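Local coordinates for Ig domain protein, group 2 domain protein (Shewanella frigidimarina, PDB 6BG8), which binds ice and inhibits crystal growth, serving as the ice-binding domain of an adhesin that holds the bacterium on ice in its aquatic habitat, at residues L4-G9 against Y99-A104; L124-Y129 against E147-S152; D151-F156 against N181-T186. One frame throughout, in Å; residues are numbered along the deposited sequence.

Interaction 1: residues L4-G9 against Y99-A104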
# COMPACT_ATOMS: atom_id res chain seq x y z
N LEU A 4 0.19 -13.55 12.20
CA LEU A 4 1.10 -12.51 12.65
C LEU A 4 1.29 -11.49 11.53
O LEU A 4 1.61 -11.86 10.40
CB LEU A 4 2.44 -13.12 13.06
CG LEU A 4 3.52 -12.13 13.53
CD1 LEU A 4 3.07 -11.43 14.80
CD2 LEU A 4 4.85 -12.85 13.75
N ALA A 5 1.04 -10.23 11.83
CA ALA A 5 1.23 -9.19 10.83
C ALA A 5 2.72 -8.90 10.65
O ALA A 5 3.51 -9.11 11.58
CB ALA A 5 0.49 -7.92 11.23
N PRO A 6 3.12 -8.40 9.48
CA PRO A 6 4.52 -8.01 9.29
C PRO A 6 4.88 -6.80 10.13
O PRO A 6 4.03 -6.00 10.53
CB PRO A 6 4.60 -7.69 7.80
CG PRO A 6 3.19 -7.25 7.45
CD PRO A 6 2.32 -8.20 8.26
N GLU A 7 6.17 -6.68 10.40
CA GLU A 7 6.74 -5.47 10.98
C GLU A 7 7.07 -4.51 9.84
O GLU A 7 7.83 -4.86 8.93
CB GLU A 7 7.99 -5.80 11.79
CG GLU A 7 8.76 -4.59 12.28
CD GLU A 7 7.97 -3.74 13.23
OE1 GLU A 7 7.31 -4.31 14.13
OE2 GLU A 7 7.99 -2.50 13.08
N LEU A 8 6.50 -3.30 9.89
CA LEU A 8 6.78 -2.32 8.85
C LEU A 8 7.96 -1.41 9.18
O LEU A 8 8.52 -0.80 8.26
CB LEU A 8 5.54 -1.45 8.57
CG LEU A 8 4.67 -1.93 7.40
CD1 LEU A 8 4.28 -3.39 7.59
CD2 LEU A 8 3.43 -1.04 7.23
N GLY A 9 8.34 -1.30 10.44
CA GLY A 9 9.48 -0.47 10.76
C GLY A 9 9.23 0.95 10.33
O GLY A 9 8.15 1.52 10.55
N TYR A 99 8.03 -6.87 2.74
CA TYR A 99 7.62 -7.64 1.57
C TYR A 99 8.00 -9.11 1.75
O TYR A 99 7.19 -10.01 1.48
CB TYR A 99 8.25 -7.08 0.29
CG TYR A 99 7.89 -7.93 -0.92
CD1 TYR A 99 8.65 -9.05 -1.27
CD2 TYR A 99 6.77 -7.65 -1.69
CE1 TYR A 99 8.31 -9.85 -2.33
CE2 TYR A 99 6.42 -8.45 -2.77
CZ TYR A 99 7.20 -9.56 -3.08
OH TYR A 99 6.90 -10.38 -4.14
N ASN A 100 9.23 -9.36 2.21
CA ASN A 100 9.72 -10.72 2.38
C ASN A 100 8.92 -11.47 3.43
O ASN A 100 8.67 -12.68 3.29
CB ASN A 100 11.20 -10.70 2.77
CG ASN A 100 12.12 -10.54 1.57
OD1 ASN A 100 11.67 -10.43 0.42
ND2 ASN A 100 13.42 -10.50 1.84
N PHE A 101 8.54 -10.79 4.51
CA PHE A 101 7.69 -11.41 5.53
C PHE A 101 6.39 -11.89 4.91
O PHE A 101 5.95 -13.02 5.14
CB PHE A 101 7.44 -10.40 6.66
CG PHE A 101 6.61 -10.93 7.80
CD1 PHE A 101 5.24 -11.15 7.66
CD2 PHE A 101 7.20 -11.15 9.04
CE1 PHE A 101 4.49 -11.64 8.73
CE2 PHE A 101 6.44 -11.62 10.12
CZ PHE A 101 5.09 -11.86 9.96
N LEU A 102 5.75 -11.03 4.12
CA LEU A 102 4.46 -11.37 3.54
C LEU A 102 4.58 -12.43 2.46
O LEU A 102 3.66 -13.23 2.28
CB LEU A 102 3.80 -10.11 2.99
CG LEU A 102 3.26 -9.11 4.02
CD1 LEU A 102 2.85 -7.80 3.34
CD2 LEU A 102 2.09 -9.71 4.78
N ALA A 103 5.70 -12.44 1.74
CA ALA A 103 5.90 -13.42 0.67
C ALA A 103 6.25 -14.81 1.19
O ALA A 103 6.04 -15.79 0.47
CB ALA A 103 7.01 -12.94 -0.27
N ALA A 104 6.75 -14.92 2.41
CA ALA A 104 7.25 -16.20 2.90
C ALA A 104 6.10 -17.06 3.40
O ALA A 104 5.21 -16.59 4.11
CB ALA A 104 8.28 -16.00 4.01
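Phe101, on the last turn of helix 84-103, lays one face of its ring against Pro6 in the N-terminal segment, and these two residues bury most of the surface in the contact. Pro6 CA sits over the middle of the ring, 3.6 Å from the Phe101 centroid and 13° off the ring normal, a CH-pi contact made by the alpha carbon. Pro6 CB comes down nearer one side of the same ring, 3.5 Å from Phe101 CD1. The two side chains cross at about a right angle, the pyrrolidine spanning from the phenyl ring to the neighbouring leucine. In Phe101 CG lies anti to the backbone N (chi1 -178°), on a side chain that leaves the helix toward the 4-9 segment.

The ice-binding domain of this family is an irregular parallel beta-solenoid with a long helix running alongside it, and here the strand-free N-terminal segment 4-9 packs against the C-terminal end of that helix. On the solenoid side, Leu102 meets the other part of the proline, with its CD2 3.8 Å from Pro6 CG and equally near Pro6 CD. Tyr183 of strand 182-186 touches both Pro6 and Leu102, and joins the small cluster to the solenoid.

Leu4 covers the ring from its edge. Its CD2 lies in the plane of the Phe101 ring, 3.9 Å from Phe101 CZ, and its side chain crosses that of Phe101 nearly perpendicularly. The backbone oxygen of Leu4 also approaches the ring edge, 3.3 Å from Phe101 CE1, while accepting a hydrogen bond from Asn107 ND2. A second carbonyl comes close to the same ring, with Ala5 O 3.6 Å from Phe101 CZ.

Interaction 2: residues L124-Y129 against E147-S152. With SO4 (sulfate ion), chain C.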
# COMPACT_ATOMS: atom_id res chain seq x y z
N LEU A 124 -14.82 -13.47 3.42
CA LEU A 124 -13.68 -14.22 3.96
C LEU A 124 -13.39 -13.79 5.39
O LEU A 124 -13.51 -12.61 5.74
CB LEU A 124 -12.42 -14.01 3.11
CG LEU A 124 -12.49 -14.58 1.69
CD1 LEU A 124 -11.18 -14.30 0.92
CD2 LEU A 124 -12.80 -16.07 1.72
N THR A 125 -12.98 -14.76 6.21
CA THR A 125 -12.55 -14.48 7.56
C THR A 125 -11.03 -14.30 7.59
O THR A 125 -10.34 -14.46 6.58
CB THR A 125 -13.02 -15.58 8.50
OG1 THR A 125 -12.81 -16.85 7.87
CG2 THR A 125 -14.51 -15.43 8.73
N ARG A 126 -10.50 -13.95 8.76
CA ARG A 126 -9.08 -13.68 8.86
C ARG A 126 -8.27 -14.93 8.53
O ARG A 126 -8.76 -16.07 8.60
CB ARG A 126 -8.72 -13.18 10.26
CG ARG A 126 -8.70 -14.26 11.30
CD ARG A 126 -9.13 -13.67 12.62
NE ARG A 126 -8.79 -14.53 13.75
CZ ARG A 126 -8.65 -14.10 14.99
NH1 ARG A 126 -8.80 -12.80 15.27
NH2 ARG A 126 -8.34 -14.96 15.96
N GLY A 127 -7.03 -14.71 8.16
CA GLY A 127 -6.16 -15.80 7.79
C GLY A 127 -5.17 -15.35 6.73
O GLY A 127 -5.06 -14.16 6.43
N VAL A 128 -4.48 -16.34 6.18
CA VAL A 128 -3.46 -16.19 5.15
C VAL A 128 -3.94 -16.92 3.91
O VAL A 128 -4.14 -18.15 3.95
CB VAL A 128 -2.10 -16.76 5.59
CG1 VAL A 128 -1.08 -16.64 4.44
CG2 VAL A 128 -1.62 -16.07 6.85
N TYR A 129 -4.11 -16.19 2.81
CA TYR A 129 -4.66 -16.74 1.58
C TYR A 129 -3.62 -16.63 0.48
O TYR A 129 -3.21 -15.53 0.11
CB TYR A 129 -5.94 -15.99 1.20
CG TYR A 129 -7.03 -16.12 2.23
CD1 TYR A 129 -7.12 -15.23 3.30
CD2 TYR A 129 -7.93 -17.17 2.18
CE1 TYR A 129 -8.10 -15.36 4.25
CE2 TYR A 129 -8.93 -17.31 3.14
CZ TYR A 129 -9.01 -16.40 4.17
OH TYR A 129 -9.99 -16.53 5.14
N GLU A 147 -14.99 -11.22 12.43
CA GLU A 147 -15.63 -12.11 13.42
C GLU A 147 -15.68 -11.49 14.81
O GLU A 147 -15.68 -12.20 15.82
CB GLU A 147 -14.94 -13.48 13.45
CG GLU A 147 -15.11 -14.25 12.15
CD GLU A 147 -14.34 -15.55 12.12
OE1 GLU A 147 -14.98 -16.62 12.21
OE2 GLU A 147 -13.10 -15.50 12.00
N GLY A 148 -15.73 -10.16 14.87
CA GLY A 148 -15.89 -9.45 16.12
C GLY A 148 -14.61 -9.02 16.79
O GLY A 148 -14.67 -8.38 17.84
N ASP A 149 -13.46 -9.37 16.22
CA ASP A 149 -12.17 -9.06 16.81
C ASP A 149 -11.50 -7.97 15.99
O ASP A 149 -11.10 -8.23 14.84
CB ASP A 149 -11.29 -10.31 16.86
CG ASP A 149 -9.98 -10.09 17.58
OD1 ASP A 149 -9.67 -8.94 17.96
OD2 ASP A 149 -9.25 -11.08 17.77
N PRO A 150 -11.35 -6.75 16.52
CA PRO A 150 -10.71 -5.69 15.73
C PRO A 150 -9.26 -5.96 15.39
O PRO A 150 -8.70 -5.27 14.54
CB PRO A 150 -10.85 -4.45 16.62
CG PRO A 150 -11.95 -4.79 17.58
CD PRO A 150 -11.83 -6.26 17.82
N ASP A 151 -8.63 -6.96 16.03
CA ASP A 151 -7.24 -7.31 15.76
C ASP A 151 -7.09 -8.32 14.63
O ASP A 151 -5.96 -8.71 14.32
CB ASP A 151 -6.59 -7.85 17.02
CG ASP A 151 -6.47 -6.81 18.11
OD1 ASP A 151 -6.46 -5.61 17.80
OD2 ASP A 151 -6.37 -7.21 19.29
N SER A 152 -8.19 -8.76 14.01
CA SER A 152 -8.11 -9.81 13.00
C SER A 152 -7.24 -9.37 11.82
O SER A 152 -7.44 -8.28 11.26
CB SER A 152 -9.50 -10.18 12.49
OG SER A 152 -10.21 -10.90 13.48
S SO4 C . -8.59 -18.09 13.46
O1 SO4 C . -7.87 -17.53 14.59
O2 SO4 C . -7.93 -19.29 12.95
O3 SO4 C . -9.97 -18.29 13.88
O4 SO4 C . -8.66 -17.23 12.31
O HOH W 1 -11.98 -13.27 11.00
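Arg126 NH1 donates to two oxygens of the loop 147-152, forming a salt bridge with Asp149 OD2 at 3.1 Å and a hydrogen bond to Ser152 OG at 3.0 Å, in the conformer described here; a second conformer of Arg126 is also modelled. Its CG lies between the backbone N and the carbonyl carbon (chi1 76°), and the chain bends at chi2. Asp149 OD2 lies close to the guanidinium plane, but the nitrogen approaches it from above the carboxylate, the two planes being turned 52° from each other. Ser152 OG is tilted slightly from the guanidinium plane and is also hydrogen-bonded to Gly146 O. A sulfate ion, probably from the crystallisation liquor, takes another edge of the guanidinium: Arg126 NH2 reaches SO4 O1 at 3.0 Å and Arg126 NE reaches SO4 O4 at 3.1 Å. The same sulfate is hydrogen-bonded to Met1 N.

Asp149 OD1 accepts from Asp151 N in an Asx turn, and a type I beta turn runs from Asp149 to Ser152, so one carboxylate both shapes the turn and binds the arginine. A water links Arg126 N to Glu147 OE2.

Arg126 CD lies 3.5 Å from Ser152 CB, while Thr125 CG2 rests 3.4 Å from Glu147 CD, its methyl against the flat carboxylate. Arg126 occupies the corner between strands 122-125 and 127-131, and the loop 147-152 is the corner between strands 142-145 and 154-158. The contact therefore joins equivalent bends of successive solenoid coils, where Leu124 pairs with strand 142-145 and Gly127 with strand 154-158.

Interaction 3: residues D151-F156 against N181-T186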
# COMPACT_ATOMS: atom_id res chain seq x y z
N ASP A 151 -8.63 -6.96 16.03
CA ASP A 151 -7.24 -7.31 15.76
C ASP A 151 -7.09 -8.32 14.63
O ASP A 151 -5.96 -8.71 14.32
CB ASP A 151 -6.59 -7.85 17.02
CG ASP A 151 -6.47 -6.81 18.11
OD1 ASP A 151 -6.46 -5.61 17.80
OD2 ASP A 151 -6.37 -7.21 19.29
N SER A 152 -8.19 -8.76 14.01
CA SER A 152 -8.11 -9.81 13.00
C SER A 152 -7.24 -9.37 11.82
O SER A 152 -7.44 -8.28 11.26
CB SER A 152 -9.50 -10.18 12.49
OG SER A 152 -10.21 -10.90 13.48
N VAL A 153 -6.31 -10.24 11.43
CA VAL A 153 -5.33 -9.96 10.39
C VAL A 153 -5.69 -10.77 9.15
O VAL A 153 -6.01 -11.96 9.25
CB VAL A 153 -3.90 -10.28 10.86
CG1 VAL A 153 -2.94 -10.31 9.66
CG2 VAL A 153 -3.45 -9.25 11.88
N PHE A 154 -5.65 -10.12 7.99
CA PHE A 154 -5.90 -10.75 6.70
C PHE A 154 -4.68 -10.55 5.82
O PHE A 154 -4.25 -9.41 5.62
CB PHE A 154 -7.12 -10.13 6.00
CG PHE A 154 -8.39 -10.18 6.80
CD1 PHE A 154 -8.59 -9.36 7.91
CD2 PHE A 154 -9.43 -11.01 6.39
CE1 PHE A 154 -9.79 -9.41 8.62
CE2 PHE A 154 -10.63 -11.05 7.10
CZ PHE A 154 -10.80 -10.24 8.21
N ILE A 155 -4.12 -11.64 5.30
CA ILE A 155 -2.98 -11.57 4.40
C ILE A 155 -3.34 -12.29 3.12
O ILE A 155 -3.74 -13.46 3.15
CB ILE A 155 -1.71 -12.17 5.03
CG1 ILE A 155 -1.27 -11.31 6.22
CG2 ILE A 155 -0.59 -12.27 3.99
CD1 ILE A 155 -0.20 -11.95 7.09
N PHE A 156 -3.22 -11.59 2.00
CA PHE A 156 -3.38 -12.16 0.67
C PHE A 156 -2.02 -12.10 -0.00
O PHE A 156 -1.43 -11.03 -0.13
CB PHE A 156 -4.42 -11.39 -0.13
CG PHE A 156 -5.78 -11.45 0.48
CD1 PHE A 156 -6.17 -10.53 1.44
CD2 PHE A 156 -6.66 -12.45 0.12
CE1 PHE A 156 -7.43 -10.61 2.03
CE2 PHE A 156 -7.90 -12.54 0.70
CZ PHE A 156 -8.28 -11.61 1.65
N ASN A 181 -5.04 -3.76 9.27
CA ASN A 181 -4.72 -5.16 9.52
C ASN A 181 -4.88 -6.04 8.28
O ASN A 181 -4.84 -7.27 8.40
CB ASN A 181 -5.57 -5.70 10.67
CG ASN A 181 -5.25 -5.03 12.00
OD1 ASN A 181 -4.12 -4.62 12.24
ND2 ASN A 181 -6.25 -4.92 12.86
N ILE A 182 -5.06 -5.45 7.10
CA ILE A 182 -5.18 -6.18 5.85
C ILE A 182 -3.92 -5.95 5.03
O ILE A 182 -3.44 -4.82 4.93
CB ILE A 182 -6.43 -5.74 5.06
CG1 ILE A 182 -7.68 -5.92 5.93
CG2 ILE A 182 -6.54 -6.51 3.76
CD1 ILE A 182 -8.83 -5.07 5.45
N TYR A 183 -3.41 -7.02 4.42
CA TYR A 183 -2.14 -6.98 3.70
C TYR A 183 -2.27 -7.70 2.37
O TYR A 183 -2.80 -8.81 2.31
CB TYR A 183 -1.03 -7.62 4.53
CG TYR A 183 -0.80 -6.91 5.84
CD1 TYR A 183 -1.53 -7.24 6.97
CD2 TYR A 183 0.14 -5.89 5.94
CE1 TYR A 183 -1.34 -6.58 8.17
CE2 TYR A 183 0.35 -5.23 7.13
CZ TYR A 183 -0.40 -5.57 8.24
OH TYR A 183 -0.20 -4.91 9.43
N TRP A 184 -1.81 -7.05 1.31
CA TRP A 184 -1.83 -7.60 -0.04
C TRP A 184 -0.40 -7.66 -0.54
O TRP A 184 0.28 -6.63 -0.58
CB TRP A 184 -2.67 -6.72 -0.98
CG TRP A 184 -4.07 -6.49 -0.53
CD1 TRP A 184 -4.54 -5.45 0.23
CD2 TRP A 184 -5.21 -7.31 -0.82
NE1 TRP A 184 -5.89 -5.59 0.43
CE2 TRP A 184 -6.33 -6.72 -0.21
CE3 TRP A 184 -5.38 -8.49 -1.56
CZ2 TRP A 184 -7.60 -7.28 -0.29
CZ3 TRP A 184 -6.66 -9.04 -1.64
CH2 TRP A 184 -7.74 -8.43 -1.00
N ARG A 185 0.04 -8.84 -0.96
CA ARG A 185 1.40 -9.03 -1.46
C ARG A 185 1.31 -9.64 -2.84
O ARG A 185 0.80 -10.75 -2.99
CB ARG A 185 2.20 -9.95 -0.52
CG ARG A 185 3.71 -10.02 -0.76
CD ARG A 185 4.11 -10.83 -2.01
NE ARG A 185 3.66 -12.22 -2.00
CZ ARG A 185 4.17 -13.17 -2.78
NH1 ARG A 185 5.15 -12.88 -3.64
NH2 ARG A 185 3.70 -14.41 -2.73
N THR A 186 1.83 -8.94 -3.85
CA THR A 186 1.86 -9.50 -5.20
C THR A 186 3.29 -9.59 -5.69
O THR A 186 4.07 -8.64 -5.54
CB THR A 186 1.02 -8.66 -6.19
OG1 THR A 186 1.52 -7.33 -6.25
CG2 THR A 186 -0.45 -8.64 -5.76
O HOH W 2 -5.49 -3.98 15.52
O HOH W 3 -8.83 -5.98 11.63
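Phe156 and Trp184 lie side by side and point the same way, their rings in an offset stack with centroids 4.2 Å apart and planes 13° from parallel. The six-membered ring of the indole does the touching: Trp184 CZ3 sits over the phenyl face toward its rim, 3.3 Å from Phe156 CG. Both side chains set CG anti to the carbonyl carbon (chi1 -62° and -56°), and similar second torsions then turn the rings nearly parallel. On this face Phe154 and Ile182 also run alongside each other, with Phe154 CD1 4.1 Å from Ile182 CG1. The other face bears Ile155 and Tyr183, whose side chains cross at a slant, Ile155 CG1 being 4.1 Å from Tyr183 CB.

Beneath these pairs the strands are parallel and in register. Four bonds link them in turn: Asn181 O accepts from Phe154 N, Phe154 O from Tyr183 N, Tyr183 O from Phe156 N, and Phe156 O from Arg185 N. The third is nearly straight, 2.8 Å from Phe156 N to Tyr183 O. At the start of the pairing, one water bridges Asn181 ND2 to Asp151 OD1; a second accepts from Asn181 ND2 and lies within bonding distance of Ser152 O.

This stacking of like positions in successive coils is the ladder of a parallel beta-solenoid. Strand 127-131 flanks 154-158, and strand 197-204 flanks 182-186. Leu142 and Leu144 of strand 142-145 pack against the face holding the aromatic stack, whereas Leu102 of helix 84-103 covers Ile155 and Tyr183.

In the fold
From the N terminus, interaction 1 comes first: it closes a long loop that includes several strands and most of helix 84-103, bringing the helix's end back to the leading segment. Interactions 2 and 3 follow it in series, and no loop is nested in another. Interaction 2 closes a short loop at the bends of two successive coils, and interaction 3 begins on the residues where it ends, Asp151 and Ser152 belonging to both. Their strands are neighbours, Tyr129 N bonding to Ile155 O, so the two form a continuous run of coils. Interaction 1 meets interaction 3 through Tyr99 OH with Arg185 NH1, tying helix to solenoid; it does not touch interaction 2.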